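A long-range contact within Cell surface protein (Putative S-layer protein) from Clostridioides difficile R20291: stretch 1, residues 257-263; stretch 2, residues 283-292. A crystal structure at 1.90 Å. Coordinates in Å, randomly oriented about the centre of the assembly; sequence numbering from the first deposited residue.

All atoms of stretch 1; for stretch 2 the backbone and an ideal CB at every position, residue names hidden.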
# COMPACT_ATOMS: atom_id res chain seq x y z
N LYS A 257 21.40 -12.49 6.57
CA LYS A 257 21.69 -13.43 5.48
C LYS A 257 21.81 -12.79 4.10
O LYS A 257 20.93 -12.06 3.66
CB LYS A 257 20.62 -14.55 5.45
CG LYS A 257 20.80 -15.55 6.57
CD LYS A 257 19.64 -16.52 6.74
CE LYS A 257 20.05 -17.71 7.59
NZ LYS A 257 18.91 -18.53 8.07
N TYR A 258 22.93 -13.06 3.43
CA TYR A 258 23.12 -12.78 2.00
C TYR A 258 22.69 -14.05 1.25
O TYR A 258 22.47 -15.08 1.89
CB TYR A 258 24.59 -12.45 1.72
CG TYR A 258 25.10 -11.22 2.45
CD1 TYR A 258 25.45 -11.27 3.81
CD2 TYR A 258 25.26 -10.01 1.78
CE1 TYR A 258 25.92 -10.14 4.48
CE2 TYR A 258 25.73 -8.87 2.43
CZ TYR A 258 26.06 -8.94 3.78
OH TYR A 258 26.53 -7.81 4.41
N LYS A 259 22.54 -13.99 -0.09
CA LYS A 259 22.24 -15.18 -0.90
C LYS A 259 22.53 -15.08 -2.40
O LYS A 259 22.62 -13.98 -2.95
CB LYS A 259 20.82 -15.72 -0.68
CG LYS A 259 19.67 -14.73 -0.73
CD LYS A 259 18.51 -15.28 0.11
CE LYS A 259 17.32 -14.34 0.19
NZ LYS A 259 16.35 -14.55 -0.92
N PHE A 260 22.73 -16.25 -3.02
CA PHE A 260 22.70 -16.40 -4.48
C PHE A 260 21.88 -17.65 -4.85
O PHE A 260 21.52 -18.46 -3.99
CB PHE A 260 24.12 -16.43 -5.08
CG PHE A 260 24.87 -17.73 -4.89
CD1 PHE A 260 25.51 -18.02 -3.68
CD2 PHE A 260 24.98 -18.65 -5.93
CE1 PHE A 260 26.22 -19.20 -3.50
CE2 PHE A 260 25.69 -19.84 -5.75
CZ PHE A 260 26.31 -20.12 -4.53
N THR A 261 21.54 -17.76 -6.13
CA THR A 261 20.71 -18.86 -6.60
C THR A 261 21.44 -19.60 -7.70
O THR A 261 22.21 -19.01 -8.45
CB THR A 261 19.35 -18.36 -7.16
OG1 THR A 261 19.58 -17.43 -8.22
CG2 THR A 261 18.53 -17.72 -6.07
N ILE A 262 21.21 -20.91 -7.76
CA ILE A 262 21.68 -21.73 -8.86
C ILE A 262 20.44 -22.39 -9.42
O ILE A 262 19.74 -23.11 -8.70
CB ILE A 262 22.64 -22.87 -8.43
CG1 ILE A 262 23.63 -22.38 -7.37
CG2 ILE A 262 23.37 -23.45 -9.64
CD1 ILE A 262 24.11 -23.48 -6.45
N LYS A 263 20.15 -22.11 -10.68
CA LYS A 263 19.12 -22.84 -11.41
C LYS A 263 19.87 -23.92 -12.18
O LYS A 263 20.90 -23.64 -12.79
CB LYS A 263 18.36 -21.94 -12.37
CG LYS A 263 17.54 -20.87 -11.67
CD LYS A 263 16.72 -20.01 -12.63
CE LYS A 263 15.70 -19.16 -11.86
NZ LYS A 263 14.62 -18.51 -12.67
N UNK A 283 32.28 -16.97 2.96
CA UNK A 283 31.94 -18.40 2.78
C UNK A 283 30.99 -18.62 1.60
O UNK A 283 31.16 -19.56 0.82
CB UNK A 283 31.30 -18.96 4.06
N UNK A 284 30.00 -17.75 1.50
CA UNK A 284 29.03 -17.76 0.41
C UNK A 284 29.70 -17.54 -0.94
O UNK A 284 29.42 -18.26 -1.90
CB UNK A 284 27.96 -16.69 0.64
N UNK A 285 30.59 -16.55 -1.02
CA UNK A 285 31.33 -16.27 -2.27
C UNK A 285 32.39 -17.33 -2.61
O UNK A 285 32.75 -17.49 -3.78
CB UNK A 285 32.01 -14.90 -2.17
N UNK A 286 32.89 -18.05 -1.60
CA UNK A 286 33.79 -19.19 -1.82
C UNK A 286 33.04 -20.41 -2.38
O UNK A 286 33.46 -21.00 -3.38
CB UNK A 286 34.49 -19.57 -0.51
N UNK A 287 31.92 -20.76 -1.74
CA UNK A 287 31.00 -21.79 -2.26
C UNK A 287 30.65 -21.48 -3.71
O UNK A 287 30.85 -22.30 -4.60
CB UNK A 287 29.73 -21.87 -1.41
N UNK A 288 30.18 -20.25 -3.93
CA UNK A 288 29.83 -19.77 -5.27
C UNK A 288 30.93 -19.99 -6.31
O UNK A 288 30.66 -20.52 -7.38
CB UNK A 288 29.49 -18.28 -5.20
N UNK A 289 32.15 -19.58 -5.99
CA UNK A 289 33.29 -19.75 -6.90
C UNK A 289 33.64 -21.22 -7.19
O UNK A 289 34.05 -21.57 -8.31
CB UNK A 289 34.52 -19.05 -6.31
N UNK A 290 33.47 -22.08 -6.18
CA UNK A 290 33.71 -23.53 -6.35
C UNK A 290 32.72 -24.17 -7.33
O UNK A 290 33.08 -25.07 -8.07
CB UNK A 290 33.62 -24.24 -5.00
N UNK A 291 31.48 -23.70 -7.34
CA UNK A 291 30.48 -24.21 -8.29
C UNK A 291 30.71 -23.81 -9.75
O UNK A 291 30.30 -24.55 -10.64
CB UNK A 291 29.09 -23.72 -7.86
N UNK A 292 31.38 -22.68 -10.01
CA UNK A 292 31.53 -22.12 -11.38
C UNK A 292 32.25 -23.08 -12.33
O UNK A 292 33.41 -23.42 -12.11
CB UNK A 292 32.30 -20.80 -11.33

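A helix runs nearly parallel to the strand 258-263, at 14° between their directions and 9.2 Å between axes at closest approach. Alternation on the strand sends Y258, F260 and I262 toward the helix, and the F260 ring occupies the middle of the gap, so the helix positions are best read by their relation to that ring.

Position 283 has no atom of stretch 1 within 5.5 Å of its ideal CB, so this contact leaves the choice open, and polar residues suit as well as any. It is D283, whose backbone O accepts from the N of position 287 at 2.9 Å.

Position 284 points toward the strand, its ideal CB 5.1 Å from F260 CD1. That gap is too wide for alanine to close and invites a branched or long apolar side chain; leucine, isoleucine or methionine would all be reasonable. The deposited residue is L284, with chi1 t and chi2 between wells at 144°. Its CD2 lies 3.5 Å from F260 CD1, oblique to the ring, while its CD1 reaches the strand backbone, 3.5 Å from Y258 O and 3.8 Å from K259 CA.

Positions 285 and 286 find nothing of stretch 1 near their ideal CB atoms; 285 points away and 286 is out of reach. Helix-compatible polar residues suit both, and they are K285, extended with all four chi angles t, and D286.

Position 287 turns toward the strand again, its ideal CB 4.9 Å from F260 CE1. A small apolar residue is one sensible choice, though this distance alone does not exclude a larger one. A287 stops short of close contact and contributes little covered area.

Position 288 points sideways, yet its ideal CB is 3.7 Å from F260 CZ. Any residue with a CB methylene could lie on the ring here, and a long one could carry a polar end away. K288 does this: its CB sits 3.9 Å from the F260 ring centroid, 22° off the normal, a CH-pi contact over one face. CG and CD stay beside the ring, CG 4.0 Å from F260 CE2; only the end of the chain leads away from the strand, and its amine pairs with the side chain at 292.

Positions 289 and 290 again lack neighbours from stretch 1, the former pointing away. Many helix formers would fit; both are alanine, A289 and A290.

Position 291 points toward the strand, with its ideal CB 5.2 Å from I262 CD1. The demand resembles that at 284: an apolar chain long enough to cross the gap, such as leucine or methionine. L291, m then t, places CD1 3.4 Å from I262 CD1 and 4.0 Å from F260 CZ, at the edge of the ring and near its plane.

Position 292 points sideways with no close neighbour in stretch 1, so a polar residue is natural. E292 OE1 lies 3.1 Å from K288 NZ, a salt bridge within stretch 2.

Stretch 2 283-292: DLKDAKAALE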
# COMPACT_ATOMS: atom_id res chain seq x y z
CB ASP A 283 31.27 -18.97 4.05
CG ASP A 283 32.20 -18.98 5.26
OD1 ASP A 283 33.43 -18.82 5.11
OD2 ASP A 283 31.68 -19.14 6.39
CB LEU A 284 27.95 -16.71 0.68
CG LEU A 284 26.69 -16.67 -0.18
CD1 LEU A 284 25.50 -16.27 0.68
CD2 LEU A 284 26.85 -15.72 -1.37
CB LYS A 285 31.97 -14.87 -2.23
CG LYS A 285 32.76 -14.50 -3.49
CD LYS A 285 32.77 -12.99 -3.72
CE LYS A 285 33.95 -12.54 -4.58
NZ LYS A 285 33.97 -11.06 -4.72
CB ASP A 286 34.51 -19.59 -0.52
CG ASP A 286 35.52 -18.56 -0.06
OD1 ASP A 286 36.34 -18.10 -0.89
OD2 ASP A 286 35.51 -18.21 1.13
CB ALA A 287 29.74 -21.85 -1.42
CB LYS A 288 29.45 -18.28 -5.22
CG LYS A 288 28.99 -17.74 -6.55
CD LYS A 288 28.40 -16.36 -6.41
CE LYS A 288 27.86 -15.90 -7.75
NZ LYS A 288 28.88 -15.84 -8.83
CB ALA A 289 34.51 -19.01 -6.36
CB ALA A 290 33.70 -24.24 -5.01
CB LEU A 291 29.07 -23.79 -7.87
CG LEU A 291 28.59 -24.42 -6.55
CD1 LEU A 291 27.43 -23.63 -5.96
CD2 LEU A 291 28.23 -25.89 -6.74
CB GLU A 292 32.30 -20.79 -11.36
CG GLU A 292 31.64 -19.62 -10.63
CD GLU A 292 30.41 -19.03 -11.32
OE1 GLU A 292 29.67 -18.28 -10.64
OE2 GLU A 292 30.17 -19.32 -12.52
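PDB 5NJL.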